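Local coordinates for protein transcriptional regulator, BadM/Rrf2 family (PDB 4CIC) that probably binds DNA as a dimeric helix-turn-helix transcription factor of the Rrf2 family, consistent with a role in regulating iron-sulfur cluster biogenesis, at residues A[33-36]-A[40-43]; A[16-21]-A[56-61]. The protein carries 3 engineered substitutions. All coordinates share one frame; numbering follows the deposited sequence. Where two conformers were deposited one is given.

Contact 1 (A[33-36]-A[40-43])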
loop_
_atom_site.group_PDB
_atom_site.type_symbol
_atom_site.label_atom_id
_atom_site.label_comp_id
_atom_site.label_asym_id
_atom_site.label_seq_id
_atom_site.Cartn_x
_atom_site.Cartn_y
_atom_site.Cartn_z
ATOM N N LYS A 33 -22.091 -17.980 -10.648
ATOM C CA LYS A 33 -23.262 -17.258 -10.151
ATOM C C LYS A 33 -23.364 -17.335 -8.629
ATOM O O LYS A 33 -23.684 -16.339 -7.973
ATOM C CB LYS A 33 -24.550 -17.792 -10.781
ATOM C CG LYS A 33 -25.799 -17.120 -10.239
ATOM C CD LYS A 33 -27.067 -17.799 -10.734
ATOM C CE LYS A 33 -28.300 -17.196 -10.071
ATOM N NZ LYS A 33 -29.561 -17.816 -10.565
ATOM N N SER A 34 -23.087 -18.512 -8.068
ATOM C CA SER A 34 -23.171 -18.680 -6.620
ATOM C C SER A 34 -22.110 -17.857 -5.895
ATOM O O SER A 34 -22.368 -17.314 -4.817
ATOM C CB SER A 34 -23.084 -20.160 -6.214
ATOM O OG SER A 34 -21.757 -20.672 -6.342
ATOM N N ILE A 35 -20.923 -17.764 -6.485
ATOM C CA ILE A 35 -19.855 -16.940 -5.901
ATOM C C ILE A 35 -20.270 -15.475 -5.913
ATOM O O ILE A 35 -20.142 -14.757 -4.910
ATOM C CB ILE A 35 -18.526 -17.109 -6.661
ATOM C CG1 ILE A 35 -17.973 -18.528 -6.470
ATOM C CG2 ILE A 35 -17.488 -16.069 -6.176
ATOM C CD1 ILE A 35 -16.761 -18.835 -7.353
ATOM N N ALA A 36 -20.778 -15.031 -7.057
ATOM C CA ALA A 36 -21.182 -13.634 -7.209
ATOM C C ALA A 36 -22.288 -13.316 -6.220
ATOM O O ALA A 36 -22.338 -12.231 -5.662
ATOM C CB ALA A 36 -21.641 -13.365 -8.633
ATOM N N GLY A 40 -21.429 -10.658 -3.299
ATOM C CA GLY A 40 -21.921 -9.380 -3.786
ATOM C C GLY A 40 -21.025 -8.837 -4.881
ATOM O O GLY A 40 -20.575 -7.693 -4.822
ATOM N N LEU A 41 -20.747 -9.672 -5.876
ATOM C CA LEU A 41 -19.902 -9.272 -6.995
ATOM C C LEU A 41 -20.701 -9.284 -8.276
ATOM O O LEU A 41 -21.657 -10.047 -8.410
ATOM C CB LEU A 41 -18.725 -10.227 -7.153
ATOM C CG LEU A 41 -18.019 -10.622 -5.860
ATOM C CD1 LEU A 41 -16.940 -11.647 -6.142
ATOM C CD2 LEU A 41 -17.448 -9.388 -5.171
ATOM N N SER A 42 -20.299 -8.459 -9.232
ATOM C CA SER A 42 -20.961 -8.457 -10.524
ATOM C C SER A 42 -20.473 -9.669 -11.289
ATOM O O SER A 42 -19.270 -9.927 -11.356
ATOM C CB SER A 42 -20.659 -7.175 -11.297
ATOM O OG SER A 42 -20.079 -7.464 -12.558
ATOM N N GLU A 43 -21.405 -10.446 -11.835
ATOM C CA GLU A 43 -21.030 -11.642 -12.594
ATOM C C GLU A 43 -20.099 -11.389 -13.792
ATOM O O GLU A 43 -19.145 -12.139 -13.973
ATOM C CB GLU A 43 -22.265 -12.423 -13.059
ATOM C CG GLU A 43 -22.974 -13.182 -11.963
ATOM C CD GLU A 43 -24.004 -14.149 -12.512
ATOM O OE1 GLU A 43 -23.781 -14.689 -13.619
ATOM O OE2 GLU A 43 -25.028 -14.372 -11.836
#
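The flat carboxylate of Glu43 is laid with one face over the start of the Lys33 side chain: its CD stands 4.0 Å from Lys33 CA and 4.1 Å from Lys33 CB. On the same side of the plane, Lys33 CG comes 3.3 Å from Glu43 OE2, well above the plane rather than at its edge. The second flat group, the Ala36 carbonyl, is met in its own plane, where Leu41 N donates a hydrogen bond of 3.0 Å to a lone pair of Ala36 O. These contacts shape the turn of a helix-turn-helix, joining helix 32-39 to helix 43-55, which by family analogy is probably the DNA-recognition helix. Nearly straight (165° at the hydrogen), the bond spans five residues rather than the usual four, and this longer reach closes the helix end as the chain swings away at Gly40. Gly40 suits this place because its positive phi (63°) is easiest for glycine.

Ala36 offers only a methyl group, small enough for Leu41 O to approach its CB at 3.3 Å while Glu43 CG packs against the same CB. Leu41 adds an apolar flank, its CD1 loosely facing Ile35 CG2, and it also rests on Tyr13 and Gln16 of helix 9-23. Ser42 is the N-cap of the next helix, its OG hydrogen-bonded to Tyr45 N. Glu43 follows in the first turn, where an acidic residue is probably favoured by the helix dipole. The Lys33 chain, with CG anti to its own backbone nitrogen (chi1 177°) and extended beyond, carries its ammonium group past the carboxylate. The opposite charges may still attract, but no salt bridge forms: Lys33 NZ and Glu43 OE2 remain 5.8 Å apart.

Contact 2 (A[16-21]-A[56-61])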
loop_
_atom_site.group_PDB
_atom_site.type_symbol
_atom_site.label_atom_id
_atom_site.label_comp_id
_atom_site.label_asym_id
_atom_site.label_seq_id
_atom_site.Cartn_x
_atom_site.Cartn_y
_atom_site.Cartn_z
ATOM N N GLN A 16 -11.566 -12.020 -2.698
ATOM C CA GLN A 16 -12.879 -12.502 -2.242
ATOM C C GLN A 16 -13.293 -13.764 -2.980
ATOM O O GLN A 16 -13.828 -14.692 -2.374
ATOM C CB GLN A 16 -13.985 -11.465 -2.446
ATOM C CG GLN A 16 -14.040 -10.391 -1.388
ATOM C CD GLN A 16 -15.256 -9.499 -1.575
ATOM O OE1 GLN A 16 -15.229 -8.550 -2.357
ATOM N NE2 GLN A 16 -16.329 -9.810 -0.868
ATOM N N ALA A 17 -13.080 -13.789 -4.291
ATOM C CA ALA A 17 -13.560 -14.928 -5.086
ATOM C C ALA A 17 -12.727 -16.168 -4.770
ATOM O O ALA A 17 -13.265 -17.285 -4.664
ATOM C CB ALA A 17 -13.479 -14.594 -6.565
ATOM N N MET A 18 -11.415 -15.968 -4.594
ATOM C CA MET A 18 -10.530 -17.089 -4.287
ATOM C C MET A 18 -10.832 -17.620 -2.905
ATOM O O MET A 18 -10.789 -18.833 -2.682
ATOM C CB MET A 18 -9.056 -16.681 -4.396
ATOM C CG MET A 18 -8.611 -16.417 -5.847
ATOM S SD MET A 18 -8.580 -17.984 -6.796
ATOM C CE MET A 18 -7.273 -18.863 -5.973
ATOM N N PHE A 19 -11.167 -16.727 -1.979
ATOM C CA PHE A 19 -11.512 -17.176 -0.636
ATOM C C PHE A 19 -12.834 -17.951 -0.646
ATOM O O PHE A 19 -12.978 -18.965 0.042
ATOM C CB PHE A 19 -11.549 -16.024 0.376
ATOM C CG PHE A 19 -11.851 -16.484 1.772
ATOM C CD1 PHE A 19 -10.957 -17.304 2.451
ATOM C CD2 PHE A 19 -13.042 -16.146 2.380
ATOM C CE1 PHE A 19 -11.255 -17.775 3.741
ATOM C CE2 PHE A 19 -13.345 -16.613 3.652
ATOM C CZ PHE A 19 -12.434 -17.415 4.338
ATOM N N ASP A 20 -13.802 -17.471 -1.415
ATOM C CA ASP A 20 -15.072 -18.210 -1.533
ATOM C C ASP A 20 -14.799 -19.615 -2.066
ATOM O O ASP A 20 -15.336 -20.622 -1.539
ATOM C CB ASP A 20 -16.049 -17.437 -2.428
ATOM C CG ASP A 20 -17.428 -18.103 -2.519
ATOM O OD1 ASP A 20 -17.543 -19.164 -3.165
ATOM O OD2 ASP A 20 -18.398 -17.542 -1.947
ATOM N N LEU A 21 -13.966 -19.728 -3.098
ATOM C CA LEU A 21 -13.575 -21.067 -3.557
ATOM C C LEU A 21 -12.870 -21.896 -2.472
ATOM O O LEU A 21 -13.110 -23.102 -2.342
ATOM C CB LEU A 21 -12.704 -20.976 -4.812
ATOM C CG LEU A 21 -13.424 -20.460 -6.057
ATOM C CD1 LEU A 21 -12.423 -20.162 -7.168
ATOM C CD2 LEU A 21 -14.392 -21.568 -6.531
ATOM N N ALA A 56 -3.748 -18.825 -15.042
ATOM C CA ALA A 56 -2.636 -18.839 -14.096
ATOM C C ALA A 56 -2.475 -20.165 -13.378
ATOM O O ALA A 56 -1.454 -20.409 -12.741
ATOM C CB ALA A 56 -2.824 -17.743 -13.070
ATOM N N GLY A 57 -3.495 -21.008 -13.443
ATOM C CA GLY A 57 -3.415 -22.302 -12.793
ATOM C C GLY A 57 -3.851 -22.229 -11.337
ATOM O O GLY A 57 -3.546 -23.127 -10.552
ATOM N N LEU A 58 -4.572 -21.170 -10.981
ATOM C CA LEU A 58 -5.072 -20.997 -9.618
ATOM C C LEU A 58 -6.469 -21.592 -9.440
ATOM O O LEU A 58 -6.857 -21.947 -8.335
ATOM C CB LEU A 58 -5.091 -19.524 -9.210
ATOM C CG LEU A 58 -3.708 -18.989 -8.822
ATOM C CD1 LEU A 58 -3.748 -17.490 -8.538
ATOM C CD2 LEU A 58 -3.200 -19.768 -7.603
ATOM N N VAL A 59 -7.227 -21.647 -10.531
ATOM C CA VAL A 59 -8.550 -22.255 -10.482
ATOM C C VAL A 59 -8.744 -23.120 -11.706
ATOM O O VAL A 59 -8.074 -22.949 -12.726
ATOM C CB VAL A 59 -9.687 -21.214 -10.438
ATOM C CG1 VAL A 59 -9.498 -20.244 -9.273
ATOM C CG2 VAL A 59 -9.773 -20.476 -11.746
ATOM N N LYS A 60 -9.630 -24.101 -11.581
ATOM C CA LYS A 60 -9.914 -24.970 -12.709
ATOM C C LYS A 60 -11.417 -25.151 -12.849
ATOM O O LYS A 60 -12.171 -25.003 -11.885
ATOM C CB LYS A 60 -9.208 -26.319 -12.561
ATOM C CG LYS A 60 -9.484 -27.016 -11.251
ATOM C CD LYS A 60 -8.781 -28.367 -11.163
ATOM C CE LYS A 60 -9.372 -29.369 -12.133
ATOM N NZ LYS A 60 -8.661 -30.676 -12.043
ATOM N N SER A 61 -11.834 -25.447 -14.071
ATOM C CA SER A 61 -13.222 -25.691 -14.394
ATOM C C SER A 61 -13.451 -27.194 -14.452
ATOM O O SER A 61 -12.580 -27.949 -14.892
ATOM C CB SER A 61 -13.555 -25.060 -15.745
ATOM O OG SER A 61 -14.817 -25.495 -16.212
#
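Met18 and Leu21, one helical turn apart on helix 9-23, converge on a single methyl of Val59. In the Val59 conformer described here, its CG1 lies 3.5 Å from Met18 SD and 3.6 Å from Leu21 CD1, the tight part of the contact. Val59 was modelled in two conformers, so this fit may not hold at all times. Leu21 meets the valine at about a right angle, Met18 more obliquely. Methionine suits the spot because its unbranched chain can fold: bends at chi2 (-69°) and chi3 (-66°) curl the thioether toward the strand.

Beyond the sulfur the fit eases. Met18 CE stays 4.0 Å from Leu58 CB and 3.9 Å from Leu58 O, a purely van der Waals approach with no hydrogen bond bridging the segments. Away from the helix the segment is open: Lys60 turns its chain opposite to Val59 and is exposed, which suits a long charged residue, and Ser61, farther along the strand, is exposed too. Gly57, in a Schellman motif at the end of helix 43-55, supplies the positive phi that turns the chain into the strand.

The apolar cluster thus seats helix 9-23 on the base of the winged helix-turn-helix wing. Leu71 of the paired strand 68-71 touches Met18 and Leu21, Leu53 of helix 43-55 touches Met18 and Leu58, and Leu133 of helix 133-143 also covers Met18.

In the fold
From the N terminus, the chain runs first through helix 9-23, which supplies the early half of contact 2. Helix 32-39 follows and holds the first segment of contact 1; only three residues later the chain returns to close that short turn. It then passes along helix 43-55 to the strand 59-62, where contact 2 closes a much longer loop. Contact 1 is therefore nested inside contact 2. Their centres lie 13 Å apart, and they touch directly through helix 9-23: Ile35 packs on Ala17, Asp20 and Leu21, and Leu41 on Gln16. Contact 1 sets the turn between two helices, contact 2 ties helix 9-23 to the wing, and the packing between them places both on that helix.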